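Local coordinates for protein folylpolyglutamate synthase (FolC) (Helicobacter pylori, PDB 6K8C) that probably catalyses ATP-dependent addition of glutamate to dihydropteroate, giving dihydrofolate, and successive glutamate additions to reduced folates, giving folylpolyglutamates, at residues 40-45 against 107-112; 139-144 against 150-155; 146-151 against 181-186; 276-281 against 387-392; 302-307 against 370-375. All coordinates share one frame; numbering follows the deposited sequence.

Contact 1. Residues 40-45 against 107-112; sequences NAFFEI and HQQLQS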
# COMPACT_ATOMS: atom_id res chain seq x y z
N ASN A 40 16.05 -23.97 0.14
CA ASN A 40 16.59 -25.30 -0.15
C ASN A 40 15.88 -25.92 -1.36
O ASN A 40 16.53 -26.38 -2.30
CB ASN A 40 16.46 -26.21 1.07
CG ASN A 40 17.54 -25.96 2.11
OD1 ASN A 40 18.64 -25.51 1.79
ND2 ASN A 40 17.24 -26.30 3.36
N ALA A 41 14.55 -25.92 -1.34
CA ALA A 41 13.81 -26.60 -2.41
C ALA A 41 13.84 -25.84 -3.72
O ALA A 41 13.69 -26.44 -4.79
CB ALA A 41 12.36 -26.85 -1.99
N PHE A 42 14.02 -24.52 -3.67
CA PHE A 42 13.99 -23.74 -4.90
C PHE A 42 15.29 -22.96 -5.11
O PHE A 42 16.19 -23.45 -5.79
CB PHE A 42 12.78 -22.80 -4.91
CG PHE A 42 11.48 -23.51 -5.11
CD1 PHE A 42 10.98 -23.71 -6.38
CD2 PHE A 42 10.76 -24.00 -4.03
CE1 PHE A 42 9.79 -24.37 -6.58
CE2 PHE A 42 9.56 -24.67 -4.23
CZ PHE A 42 9.08 -24.85 -5.50
N PHE A 43 15.41 -21.77 -4.54
CA PHE A 43 16.58 -20.94 -4.81
C PHE A 43 16.70 -19.85 -3.76
O PHE A 43 15.74 -19.51 -3.06
CB PHE A 43 16.51 -20.33 -6.21
CG PHE A 43 15.32 -19.44 -6.44
CD1 PHE A 43 15.38 -18.09 -6.12
CD2 PHE A 43 14.15 -19.96 -6.97
CE1 PHE A 43 14.29 -17.27 -6.32
CE2 PHE A 43 13.05 -19.14 -7.17
CZ PHE A 43 13.12 -17.79 -6.85
N GLU A 44 17.91 -19.29 -3.67
CA GLU A 44 18.19 -18.10 -2.89
C GLU A 44 18.13 -16.92 -3.86
O GLU A 44 18.98 -16.80 -4.75
CB GLU A 44 19.56 -18.20 -2.23
CG GLU A 44 19.91 -17.10 -1.24
CD GLU A 44 20.56 -17.66 0.01
OE1 GLU A 44 20.78 -16.90 0.98
OE2 GLU A 44 20.85 -18.88 0.03
N ILE A 45 17.11 -16.07 -3.71
CA ILE A 45 16.86 -15.02 -4.70
C ILE A 45 18.07 -14.09 -4.80
O ILE A 45 18.68 -13.71 -3.80
CB ILE A 45 15.57 -14.25 -4.35
CG1 ILE A 45 15.24 -13.24 -5.44
CG2 ILE A 45 15.69 -13.57 -2.98
CD1 ILE A 45 13.75 -12.97 -5.61
N HIS A 107 2.16 -20.62 -8.34
CA HIS A 107 1.42 -21.39 -7.35
C HIS A 107 1.54 -22.89 -7.61
O HIS A 107 1.75 -23.67 -6.68
CB HIS A 107 -0.05 -20.96 -7.36
CG HIS A 107 -0.97 -21.98 -6.75
ND1 HIS A 107 -0.99 -22.23 -5.39
CD2 HIS A 107 -1.86 -22.83 -7.31
CE1 HIS A 107 -1.88 -23.18 -5.15
NE2 HIS A 107 -2.42 -23.56 -6.29
N GLN A 108 1.44 -23.30 -8.88
CA GLN A 108 1.51 -24.72 -9.20
C GLN A 108 2.85 -25.32 -8.78
O GLN A 108 2.91 -26.47 -8.34
CB GLN A 108 1.27 -24.94 -10.69
CG GLN A 108 -0.21 -24.98 -11.08
CD GLN A 108 -1.03 -25.87 -10.16
OE1 GLN A 108 -0.63 -26.99 -9.82
NE2 GLN A 108 -2.20 -25.38 -9.74
N GLN A 109 3.93 -24.55 -8.88
CA GLN A 109 5.23 -25.04 -8.44
C GLN A 109 5.32 -25.12 -6.92
O GLN A 109 5.95 -26.03 -6.38
CB GLN A 109 6.35 -24.16 -8.99
CG GLN A 109 6.39 -24.03 -10.50
CD GLN A 109 7.54 -23.16 -10.98
OE1 GLN A 109 7.33 -22.16 -11.67
NE2 GLN A 109 8.76 -23.53 -10.61
N LEU A 110 4.70 -24.17 -6.22
CA LEU A 110 4.83 -24.10 -4.77
C LEU A 110 3.96 -25.13 -4.05
O LEU A 110 4.38 -25.70 -3.03
CB LEU A 110 4.47 -22.71 -4.26
CG LEU A 110 5.44 -21.56 -4.48
CD1 LEU A 110 4.85 -20.28 -3.92
CD2 LEU A 110 6.77 -21.88 -3.83
N GLN A 111 2.74 -25.36 -4.54
CA GLN A 111 1.72 -26.02 -3.74
C GLN A 111 2.07 -27.45 -3.36
O GLN A 111 1.52 -27.98 -2.39
CB GLN A 111 0.38 -25.99 -4.48
CG GLN A 111 0.44 -26.51 -5.91
CD GLN A 111 0.41 -28.03 -5.98
OE1 GLN A 111 -0.21 -28.68 -5.14
NE2 GLN A 111 1.08 -28.59 -6.97
N SER A 112 2.99 -28.10 -4.09
CA SER A 112 3.31 -29.49 -3.82
C SER A 112 4.25 -29.68 -2.64
O SER A 112 4.61 -30.82 -2.33
CB SER A 112 3.92 -30.14 -5.07
OG SER A 112 4.80 -29.25 -5.73

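Contact 2. Residues 139-144 against 150-155; sequences LVLEAG and DSTNAL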
# COMPACT_ATOMS: atom_id res chain seq x y z
N LEU A 139 13.72 -6.38 -5.90
CA LEU A 139 12.45 -6.79 -5.30
C LEU A 139 12.10 -5.74 -4.26
O LEU A 139 12.79 -5.61 -3.24
CB LEU A 139 12.56 -8.18 -4.69
CG LEU A 139 11.36 -8.65 -3.87
CD1 LEU A 139 10.10 -8.65 -4.71
CD2 LEU A 139 11.62 -10.03 -3.27
N VAL A 140 11.05 -4.97 -4.52
CA VAL A 140 10.56 -3.95 -3.60
C VAL A 140 9.46 -4.60 -2.78
O VAL A 140 8.37 -4.88 -3.30
CB VAL A 140 10.07 -2.69 -4.33
CG1 VAL A 140 9.67 -1.61 -3.32
CG2 VAL A 140 11.17 -2.14 -5.25
N LEU A 141 9.75 -4.84 -1.51
CA LEU A 141 8.98 -5.74 -0.65
C LEU A 141 8.33 -4.93 0.46
O LEU A 141 9.01 -4.46 1.38
CB LEU A 141 9.91 -6.81 -0.07
CG LEU A 141 9.38 -8.16 0.42
CD1 LEU A 141 8.87 -9.00 -0.74
CD2 LEU A 141 10.49 -8.88 1.16
N GLU A 142 7.02 -4.77 0.38
CA GLU A 142 6.28 -4.04 1.40
C GLU A 142 5.98 -4.94 2.58
O GLU A 142 5.48 -6.06 2.41
CB GLU A 142 4.97 -3.50 0.81
CG GLU A 142 4.18 -2.60 1.72
CD GLU A 142 2.88 -2.16 1.08
OE1 GLU A 142 1.81 -2.63 1.53
OE2 GLU A 142 2.93 -1.37 0.12
N ALA A 143 6.28 -4.47 3.78
CA ALA A 143 5.99 -5.24 4.98
C ALA A 143 4.48 -5.33 5.21
O ALA A 143 3.73 -4.42 4.86
CB ALA A 143 6.67 -4.63 6.20
N GLY A 144 4.05 -6.44 5.77
CA GLY A 144 2.68 -6.62 6.21
C GLY A 144 2.48 -6.12 7.62
O GLY A 144 3.17 -5.21 8.09
N ASP A 150 7.20 -9.92 10.96
CA ASP A 150 6.55 -9.99 9.66
C ASP A 150 7.29 -10.97 8.76
O ASP A 150 8.50 -11.16 8.87
CB ASP A 150 6.50 -8.61 9.01
CG ASP A 150 5.54 -8.54 7.84
OD1 ASP A 150 4.32 -8.53 8.09
OD2 ASP A 150 6.01 -8.50 6.68
N SER A 151 6.53 -11.61 7.86
CA SER A 151 7.13 -12.60 6.98
C SER A 151 8.20 -11.99 6.08
O SER A 151 9.21 -12.65 5.79
CB SER A 151 6.05 -13.29 6.14
OG SER A 151 5.54 -12.42 5.15
N THR A 152 8.01 -10.74 5.64
CA THR A 152 9.00 -10.12 4.77
C THR A 152 10.33 -9.88 5.48
O THR A 152 11.35 -9.66 4.81
CB THR A 152 8.48 -8.79 4.21
OG1 THR A 152 8.14 -7.91 5.29
CG2 THR A 152 7.26 -9.03 3.34
N ASN A 153 10.34 -9.94 6.81
CA ASN A 153 11.59 -9.79 7.57
C ASN A 153 12.57 -10.93 7.34
O ASN A 153 13.76 -10.77 7.64
CB ASN A 153 11.29 -9.68 9.06
CG ASN A 153 11.08 -8.26 9.51
OD1 ASN A 153 11.85 -7.37 9.13
ND2 ASN A 153 10.05 -8.03 10.32
N ALA A 154 12.10 -12.08 6.84
CA ALA A 154 12.96 -13.24 6.71
C ALA A 154 13.90 -13.16 5.51
O ALA A 154 14.89 -13.90 5.47
CB ALA A 154 12.11 -14.52 6.61
N LEU A 155 13.61 -12.30 4.55
CA LEU A 155 14.45 -12.18 3.37
C LEU A 155 15.63 -11.26 3.68
O LEU A 155 15.50 -10.28 4.41
CB LEU A 155 13.64 -11.63 2.19
CG LEU A 155 12.75 -12.61 1.43
CD1 LEU A 155 11.52 -12.99 2.24
CD2 LEU A 155 12.33 -12.00 0.10

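Contact 3. Residues 146-151 against 181-186; sequences GGEFDS and AQTKLK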
# COMPACT_ATOMS: atom_id res chain seq x y z
N GLY A 146 2.78 -7.97 10.42
CA GLY A 146 3.44 -8.81 11.42
C GLY A 146 4.43 -8.08 12.31
O GLY A 146 4.94 -8.70 13.25
N GLY A 147 4.72 -6.81 12.04
CA GLY A 147 5.63 -6.07 12.91
C GLY A 147 7.07 -6.51 12.71
O GLY A 147 7.57 -6.60 11.58
N GLU A 148 7.75 -6.78 13.83
CA GLU A 148 9.13 -7.26 13.75
C GLU A 148 9.20 -8.72 13.31
O GLU A 148 10.24 -9.15 12.79
CB GLU A 148 9.82 -7.10 15.11
CG GLU A 148 9.29 -8.01 16.20
CD GLU A 148 9.90 -7.71 17.56
OE1 GLU A 148 9.33 -6.86 18.29
OE2 GLU A 148 10.93 -8.32 17.90
N PHE A 149 8.12 -9.48 13.49
CA PHE A 149 8.05 -10.86 13.05
C PHE A 149 7.31 -11.00 11.72
O PHE A 149 6.83 -12.10 11.40
CB PHE A 149 7.37 -11.72 14.12
CG PHE A 149 8.00 -11.60 15.48
CD1 PHE A 149 9.31 -12.02 15.70
CD2 PHE A 149 7.28 -11.07 16.54
CE1 PHE A 149 9.89 -11.90 16.95
CE2 PHE A 149 7.86 -10.95 17.79
CZ PHE A 149 9.16 -11.37 18.00
N ASP A 150 7.20 -9.92 10.96
CA ASP A 150 6.55 -9.99 9.66
C ASP A 150 7.29 -10.97 8.76
O ASP A 150 8.50 -11.16 8.87
CB ASP A 150 6.50 -8.61 9.01
CG ASP A 150 5.54 -8.54 7.84
OD1 ASP A 150 4.32 -8.53 8.09
OD2 ASP A 150 6.01 -8.50 6.68
N SER A 151 6.53 -11.61 7.86
CA SER A 151 7.13 -12.60 6.98
C SER A 151 8.20 -11.99 6.08
O SER A 151 9.21 -12.65 5.79
CB SER A 151 6.05 -13.29 6.14
OG SER A 151 5.54 -12.42 5.15
N ALA A 181 6.83 2.25 16.85
CA ALA A 181 8.12 2.51 16.23
C ALA A 181 9.12 1.41 16.53
O ALA A 181 9.91 1.03 15.66
CB ALA A 181 8.65 3.86 16.71
N GLN A 182 9.07 0.86 17.75
CA GLN A 182 10.05 -0.15 18.15
C GLN A 182 9.96 -1.39 17.28
O GLN A 182 10.98 -1.88 16.76
CB GLN A 182 9.85 -0.51 19.62
CG GLN A 182 10.54 0.43 20.58
CD GLN A 182 12.00 0.62 20.24
OE1 GLN A 182 12.72 -0.34 19.98
NE2 GLN A 182 12.45 1.87 20.24
N THR A 183 8.75 -1.92 17.10
CA THR A 183 8.60 -3.16 16.34
C THR A 183 9.00 -2.99 14.88
O THR A 183 9.60 -3.89 14.29
CB THR A 183 7.16 -3.67 16.45
OG1 THR A 183 6.30 -2.87 15.62
CG2 THR A 183 6.67 -3.59 17.88
N LYS A 184 8.67 -1.83 14.29
CA LYS A 184 9.03 -1.59 12.90
C LYS A 184 10.53 -1.39 12.74
O LYS A 184 11.15 -1.94 11.82
CB LYS A 184 8.27 -0.37 12.37
CG LYS A 184 6.76 -0.54 12.35
CD LYS A 184 6.09 0.55 11.53
CE LYS A 184 4.57 0.41 11.54
NZ LYS A 184 4.11 -0.78 10.78
N LEU A 185 11.15 -0.61 13.63
CA LEU A 185 12.54 -0.21 13.45
C LEU A 185 13.53 -1.28 13.89
O LEU A 185 14.68 -1.25 13.44
CB LEU A 185 12.81 1.08 14.22
CG LEU A 185 12.08 2.31 13.67
CD1 LEU A 185 12.01 3.41 14.73
CD2 LEU A 185 12.77 2.82 12.41
N LYS A 186 13.12 -2.21 14.75
CA LYS A 186 14.08 -3.17 15.30
C LYS A 186 14.68 -4.06 14.22
O LYS A 186 15.83 -4.51 14.36
CB LYS A 186 13.41 -4.03 16.38
CG LYS A 186 13.61 -3.50 17.79
CD LYS A 186 12.80 -4.28 18.81
CE LYS A 186 12.94 -3.67 20.19
NZ LYS A 186 11.65 -3.12 20.69

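Contact 4. Residues 276-281 against 387-392; sequences ELLSPN and KRYQEK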
# COMPACT_ATOMS: atom_id res chain seq x y z
N GLU A 276 -9.62 6.26 -8.69
CA GLU A 276 -9.90 5.33 -9.77
C GLU A 276 -11.37 5.41 -10.17
O GLU A 276 -12.26 5.27 -9.32
CB GLU A 276 -9.55 3.90 -9.36
CG GLU A 276 -9.82 2.87 -10.46
CD GLU A 276 -8.78 1.78 -10.49
OE1 GLU A 276 -9.11 0.65 -10.91
OE2 GLU A 276 -7.62 2.04 -10.09
N LEU A 277 -11.62 5.65 -11.45
CA LEU A 277 -12.98 5.65 -11.99
C LEU A 277 -13.36 4.22 -12.30
O LEU A 277 -13.00 3.68 -13.35
CB LEU A 277 -13.06 6.52 -13.24
CG LEU A 277 -13.66 7.93 -13.14
CD1 LEU A 277 -13.89 8.49 -14.53
CD2 LEU A 277 -14.95 7.94 -12.33
N LEU A 278 -14.08 3.58 -11.38
CA LEU A 278 -14.58 2.22 -11.63
C LEU A 278 -15.58 2.21 -12.78
O LEU A 278 -15.62 1.26 -13.56
CB LEU A 278 -15.21 1.65 -10.36
CG LEU A 278 -15.77 0.23 -10.44
CD1 LEU A 278 -14.65 -0.79 -10.58
CD2 LEU A 278 -16.62 -0.08 -9.22
N SER A 279 -16.38 3.25 -12.89
CA SER A 279 -17.40 3.37 -13.92
C SER A 279 -17.57 4.84 -14.21
O SER A 279 -16.95 5.69 -13.55
CB SER A 279 -18.72 2.72 -13.46
OG SER A 279 -19.36 3.52 -12.48
N PRO A 280 -18.37 5.20 -15.22
CA PRO A 280 -18.58 6.64 -15.48
C PRO A 280 -19.08 7.42 -14.27
O PRO A 280 -18.82 8.63 -14.18
CB PRO A 280 -19.60 6.65 -16.62
CG PRO A 280 -19.38 5.37 -17.33
CD PRO A 280 -18.95 4.37 -16.29
N ASN A 281 -19.77 6.77 -13.33
CA ASN A 281 -20.38 7.47 -12.21
C ASN A 281 -19.87 7.00 -10.85
O ASN A 281 -20.47 7.36 -9.83
CB ASN A 281 -21.91 7.32 -12.26
CG ASN A 281 -22.37 5.91 -11.94
OD1 ASN A 281 -21.65 4.94 -12.18
ND2 ASN A 281 -23.58 5.78 -11.39
N LYS A 387 -17.62 -5.69 -3.75
CA LYS A 387 -18.30 -6.98 -3.70
C LYS A 387 -19.81 -6.81 -3.84
O LYS A 387 -20.46 -7.53 -4.60
CB LYS A 387 -17.96 -7.71 -2.40
CG LYS A 387 -16.64 -8.48 -2.46
CD LYS A 387 -15.80 -8.22 -1.22
CE LYS A 387 -15.15 -9.50 -0.72
NZ LYS A 387 -14.93 -9.46 0.76
N ARG A 388 -20.38 -5.85 -3.10
CA ARG A 388 -21.81 -5.58 -3.21
C ARG A 388 -22.17 -5.06 -4.60
O ARG A 388 -23.22 -5.41 -5.15
CB ARG A 388 -22.24 -4.60 -2.13
CG ARG A 388 -21.93 -5.08 -0.72
CD ARG A 388 -22.38 -4.09 0.36
NE ARG A 388 -23.73 -3.60 0.14
CZ ARG A 388 -24.34 -2.73 0.94
NH1 ARG A 388 -25.58 -2.33 0.67
NH2 ARG A 388 -23.72 -2.26 2.01
N TYR A 389 -21.29 -4.23 -5.17
CA TYR A 389 -21.49 -3.74 -6.53
C TYR A 389 -21.41 -4.87 -7.55
O TYR A 389 -22.14 -4.87 -8.55
CB TYR A 389 -20.45 -2.66 -6.83
CG TYR A 389 -20.45 -2.12 -8.24
CD1 TYR A 389 -21.41 -1.20 -8.65
CD2 TYR A 389 -19.46 -2.49 -9.14
CE1 TYR A 389 -21.40 -0.69 -9.94
CE2 TYR A 389 -19.44 -1.99 -10.43
CZ TYR A 389 -20.41 -1.09 -10.82
OH TYR A 389 -20.40 -0.58 -12.10
N GLN A 390 -20.52 -5.84 -7.30
CA GLN A 390 -20.36 -6.96 -8.22
C GLN A 390 -21.62 -7.80 -8.30
O GLN A 390 -22.12 -8.10 -9.39
CB GLN A 390 -19.18 -7.82 -7.77
CG GLN A 390 -17.91 -7.62 -8.56
CD GLN A 390 -16.88 -8.69 -8.23
OE1 GLN A 390 -16.69 -9.04 -7.07
NE2 GLN A 390 -16.22 -9.21 -9.26
N GLU A 391 -22.17 -8.19 -7.14
CA GLU A 391 -23.38 -9.00 -7.09
C GLU A 391 -24.60 -8.26 -7.61
O GLU A 391 -25.68 -8.85 -7.66
CB GLU A 391 -23.61 -9.47 -5.66
CG GLU A 391 -22.34 -10.00 -4.99
CD GLU A 391 -22.62 -10.88 -3.79
OE1 GLU A 391 -21.66 -11.49 -3.27
OE2 GLU A 391 -23.79 -10.96 -3.35
N LYS A 392 -24.45 -6.99 -7.98
CA LYS A 392 -25.53 -6.14 -8.49
C LYS A 392 -26.60 -5.92 -7.43
O LYS A 392 -26.51 -4.99 -6.63
CB LYS A 392 -26.14 -6.74 -9.76
CG LYS A 392 -25.29 -6.52 -11.01
CD LYS A 392 -25.15 -5.04 -11.34
CE LYS A 392 -26.50 -4.43 -11.69
NZ LYS A 392 -26.37 -3.08 -12.33
O HOH W 1 -21.83 1.63 -12.34

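Contact 5. Residues 302-307 against 370-375; sequences RIFNAK and NENYLV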
# COMPACT_ATOMS: atom_id res chain seq x y z
N ARG A 302 -13.12 18.28 -11.33
CA ARG A 302 -12.73 18.09 -12.72
C ARG A 302 -13.66 17.10 -13.42
O ARG A 302 -14.15 17.35 -14.52
CB ARG A 302 -11.28 17.61 -12.80
CG ARG A 302 -10.84 17.23 -14.21
CD ARG A 302 -9.40 16.72 -14.24
NE ARG A 302 -9.27 15.38 -13.65
CZ ARG A 302 -9.21 14.26 -14.36
NH1 ARG A 302 -9.08 13.09 -13.74
NH2 ARG A 302 -9.27 14.30 -15.68
N ILE A 303 -13.92 15.96 -12.77
CA ILE A 303 -14.57 14.85 -13.45
C ILE A 303 -16.08 15.05 -13.53
O ILE A 303 -16.68 14.89 -14.60
CB ILE A 303 -14.21 13.52 -12.75
CG1 ILE A 303 -12.71 13.26 -12.89
CG2 ILE A 303 -15.02 12.37 -13.32
CD1 ILE A 303 -12.26 11.93 -12.30
N PHE A 304 -16.71 15.42 -12.42
CA PHE A 304 -18.16 15.53 -12.39
C PHE A 304 -18.67 16.97 -12.43
O PHE A 304 -19.79 17.20 -12.91
CB PHE A 304 -18.72 14.86 -11.13
CG PHE A 304 -18.37 13.41 -11.02
CD1 PHE A 304 -18.82 12.50 -11.96
CD2 PHE A 304 -17.58 12.95 -9.98
CE1 PHE A 304 -18.50 11.16 -11.86
CE2 PHE A 304 -17.25 11.61 -9.88
CZ PHE A 304 -17.71 10.71 -10.82
N ASN A 305 -17.89 17.93 -11.94
CA ASN A 305 -18.25 19.35 -12.01
C ASN A 305 -19.63 19.61 -11.39
O ASN A 305 -20.42 20.40 -11.91
CB ASN A 305 -18.18 19.86 -13.45
CG ASN A 305 -18.12 21.38 -13.53
OD1 ASN A 305 -17.50 22.04 -12.70
ND2 ASN A 305 -18.78 21.93 -14.55
N ALA A 306 -19.90 18.93 -10.29
CA ALA A 306 -21.16 19.06 -9.56
C ALA A 306 -21.00 18.38 -8.21
O ALA A 306 -20.02 17.65 -7.98
CB ALA A 306 -22.33 18.45 -10.34
N LYS A 307 -21.95 18.62 -7.32
CA LYS A 307 -21.96 17.92 -6.04
C LYS A 307 -22.37 16.47 -6.26
O LYS A 307 -23.27 16.18 -7.05
CB LYS A 307 -22.90 18.60 -5.05
CG LYS A 307 -22.40 19.93 -4.51
CD LYS A 307 -23.09 20.28 -3.19
CE LYS A 307 -22.90 21.74 -2.82
NZ LYS A 307 -23.66 22.11 -1.59
N ASN A 370 -28.34 7.47 -12.31
CA ASN A 370 -28.47 8.91 -12.53
C ASN A 370 -27.64 9.75 -11.56
O ASN A 370 -27.67 10.98 -11.66
CB ASN A 370 -29.94 9.31 -12.41
CG ASN A 370 -30.65 8.55 -11.31
OD1 ASN A 370 -30.81 7.33 -11.37
ND2 ASN A 370 -31.08 9.28 -10.28
N GLU A 371 -26.92 9.13 -10.63
CA GLU A 371 -26.14 9.86 -9.64
C GLU A 371 -24.66 9.49 -9.75
O GLU A 371 -24.30 8.45 -10.32
CB GLU A 371 -26.64 9.56 -8.22
CG GLU A 371 -28.12 9.88 -7.99
CD GLU A 371 -28.37 11.35 -7.70
OE1 GLU A 371 -27.41 12.15 -7.75
OE2 GLU A 371 -29.53 11.71 -7.41
N ASN A 372 -23.81 10.36 -9.22
CA ASN A 372 -22.37 10.15 -9.18
C ASN A 372 -21.91 9.95 -7.75
O ASN A 372 -22.49 10.49 -6.81
CB ASN A 372 -21.63 11.32 -9.82
CG ASN A 372 -22.04 11.56 -11.26
OD1 ASN A 372 -22.10 10.62 -12.06
ND2 ASN A 372 -22.34 12.80 -11.59
N TYR A 373 -20.85 9.15 -7.58
CA TYR A 373 -20.44 8.69 -6.26
C TYR A 373 -18.93 8.70 -6.11
O TYR A 373 -18.21 8.39 -7.06
CB TYR A 373 -20.95 7.27 -5.98
CG TYR A 373 -22.44 7.11 -6.06
CD1 TYR A 373 -23.06 6.80 -7.27
CD2 TYR A 373 -23.25 7.26 -4.94
CE1 TYR A 373 -24.43 6.65 -7.36
CE2 TYR A 373 -24.63 7.11 -5.02
CZ TYR A 373 -25.21 6.80 -6.24
OH TYR A 373 -26.57 6.64 -6.34
N LEU A 374 -18.47 9.05 -4.91
CA LEU A 374 -17.12 8.75 -4.46
C LEU A 374 -17.20 7.71 -3.35
O LEU A 374 -17.92 7.91 -2.37
CB LEU A 374 -16.39 10.00 -3.95
CG LEU A 374 -15.06 9.76 -3.21
CD1 LEU A 374 -14.05 9.06 -4.10
CD2 LEU A 374 -14.48 11.06 -2.64
N VAL A 375 -16.49 6.59 -3.54
CA VAL A 375 -16.35 5.56 -2.52
C VAL A 375 -14.99 5.77 -1.86
O VAL A 375 -13.96 5.75 -2.55
CB VAL A 375 -16.47 4.15 -3.13
CG1 VAL A 375 -16.17 3.08 -2.09
CG2 VAL A 375 -17.86 3.96 -3.74
O HOH W 2 -23.67 14.43 -9.48

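Contact 1. Residues 40-45 against 107-112
Phe-42 reaches across to Gln-109 and Leu-110 in a helix-to-helix contact beside the sheet of the Mur ligase middle domain, to which helix 100-110 belongs: Phe-42 follows directly on helix 28-41, and its ring abuts the last turn of helix 100-110. The contact illustrates how one aromatic residue placed just after a helix can link two helices whose backbones stay well apart; even the nearest CA atoms, those of Phe-42 and Leu-110, are 9.2 Å from each other. The apolar part is small: Leu-110 CD2 sits 4.0 Å from Phe-42 CE2 and about as near CZ. Leu-110 is buried and also packs on Tyr-124, Leu-128 and Met-131 of helix 121-132, while the Phe-42 ring meets those of Phe-38 and His-113. A second, more polar approach uses the rim of the ring: the backbone O of Gln-109 lies near the ring plane, 3.5 Å from CZ, where the slightly positive C-H edge probably suits a carbonyl oxygen. A side-chain hydrogen bond helps to shape the helix end. There Gln-111, with CG tucked between its backbone N and carbonyl carbon (chi1 52°), curls back over a face of the His-107 imidazole, and its NE2 donates to Gln-108 O at 3.1 Å, in the carbonyl plane and on a lone pair.

Contact 2. Residues 139-144 against 150-155
Asp-150 meets Gly-144 at the start of an Asx turn that leads into a short 3-10 segment, and this turn packs against the end of buried strand 138-142 in the Mur ligase middle domain, a member of the P-loop NTPase clan. The carboxylate shows how a single oxygen can organise a loop. Asp-150 OD2 accepts the backbone N of Gly-144 at 3.0 Å in a nearly straight bond (164°), met from above the carboxylate plane. The same OD2 takes the N of Thr-152, which closes the Asx turn, and the hydroxyl of Thr-152, whose OG1 lies 2.6 Å away on the anti lone pair. Three donors thus grip OD2 and should fix the carboxylate's rotation in this buried place. Ser-151 OG is hydrogen-bonded to Thr-126 OG1 of helix 121-132. Thr-152 then works with both its branches: OG1, also hydrogen-bonded to His-51 NE2, rests 3.4 Å from Ala-143 CA, whereas CG2 lies 3.6 Å from Glu-142 O and packs beside Leu-141 CG. Past the 3-10 segment Leu-155 closes the apolar side, crossing the two strand leucines at about a right angle, its CD2 3.8 Å from Leu-141 CD2 and 4.0 Å from Leu-139 CD2.

Contact 3. Residues 146-151 against 181-186
The loop that follows strand 138-142 leans on the last turns of helix 177-185, and Glu-148 and Thr-183 carry the contact. It is an example of a surface junction made chiefly between backbone and side-chain stem: Glu-148 CB comes to 3.3 Å from Thr-183 O, and Gly-147 C stands 4.0 Å from that same oxygen. The N of Glu-148 is nearby too, but its angle is too poor for a hydrogen bond. Because CG sits between the backbone N and carbonyl carbon (chi1 69°), the Glu-148 side chain lies across its neighbour Phe-149, CG 3.5 Å above the centre of the ring. Its carboxylate runs on toward Lys-186 without pairing: OE1 and NZ remain 5.0 Å apart, so any attraction between the two charges is probably weak. NZ instead donates to Gln-182 OE1 one helical turn back, on a lone pair of the amide oxygen. The loop keeps its own shape through Asp-150, whose OD1 accepts the N of Gly-146 at 2.8 Å on its anti lone pair, while Gly-147 takes a positive phi (74°). Such a loop, leaving a strand of the central sheet and resting on a flanking helix, belongs to the alpha/beta architecture of P-loop NTPase-like domains.

Contact 4. Residues 276-281 against 387-392
A classic beta bulge at Leu-278 and Ser-279, facing Ile-282 of the adjoining antiparallel strand, lies at the edge of the sheet of the Mur glutamate-ligase domain and forms one side of this contact; Tyr-389, near the end of the C-terminal helix 379-390, forms the other. The pair shows how a tyrosine can serve an apolar and a polar neighbour at once. Both first torsions lie near 180° and carry the two side chains out from their backbones toward each other, so that they slide past in opposite directions and Leu-278 CD2 approaches Tyr-389 CE2 to 3.6 Å. At the far end Tyr-389 OH lies 3.9 Å from Ser-279 CB and is hydrogen-bonded to a water at 2.6 Å, which in turn donates weakly to Asn-281 OD1. That oxygen also receives the hydroxyl of Ser-279, OG to OD1 2.7 Å, in the carbonyl plane, while Asn-281 ND2 is held by Glu-371 O. The chemistry implies that the aromatic carbons provide the direct grip and that the phenol reaches the loop's polar network through water.

Contact 5. Residues 302-307 against 370-375
Phe-304 and Asn-372 both carry CG anti to the carbonyl carbon and beside the backbone N (chi1 -58° in each), which swings ring and amide toward one another until they stack, their planes 19° apart. The result exemplifies how an amide can cover an aromatic face as an apolar group would. Asn-372 CB stands over the Phe-304 face in a CH-pi contact, 3.8 Å from the centroid and 17° off the normal, and Asn-372 CG is 3.4 Å from Phe-304 CD1. On the opposite face lies CG2 of Ile-303, so the ring is sandwiched. The amide also keeps a polar link: Asn-372 ND2 donates to a water, 3.0 Å away, that itself donates to Lys-307 O. In the fold, Phe-304 sits where helix 290-303 gives way to strand 308-312. This helix is the crossover between parallel strands 282-285 and 308-312, and strand 373-376, just after Asn-372, runs between those two, with Leu-374 packing on Leu-296 and Ile-300 of the helix.

In the fold
The five contacts fall into two groups. Contacts 1, 2 and 3 come first and gather round the eight-stranded sheet of the Mur ligase middle domain: contact 2 starts on strand 138-142, contact 3 shares Asp-150 and Ser-151 with it, centres about 10 Å apart, and contact 1 lies about 17 Å from contact 2 on the helical flank. Contacts 4 and 5 belong to the second sheet, centres about 14 Å apart; both segments of contact 5 fall between those of contact 4, and Tyr-373 N probably donates to Asn-281 O. Contacts 1 and 5, about 47 Å apart, lie on opposite sides of the chain's centre, consistent with the separate ATPase-like and glutamate-ligase domains of this family.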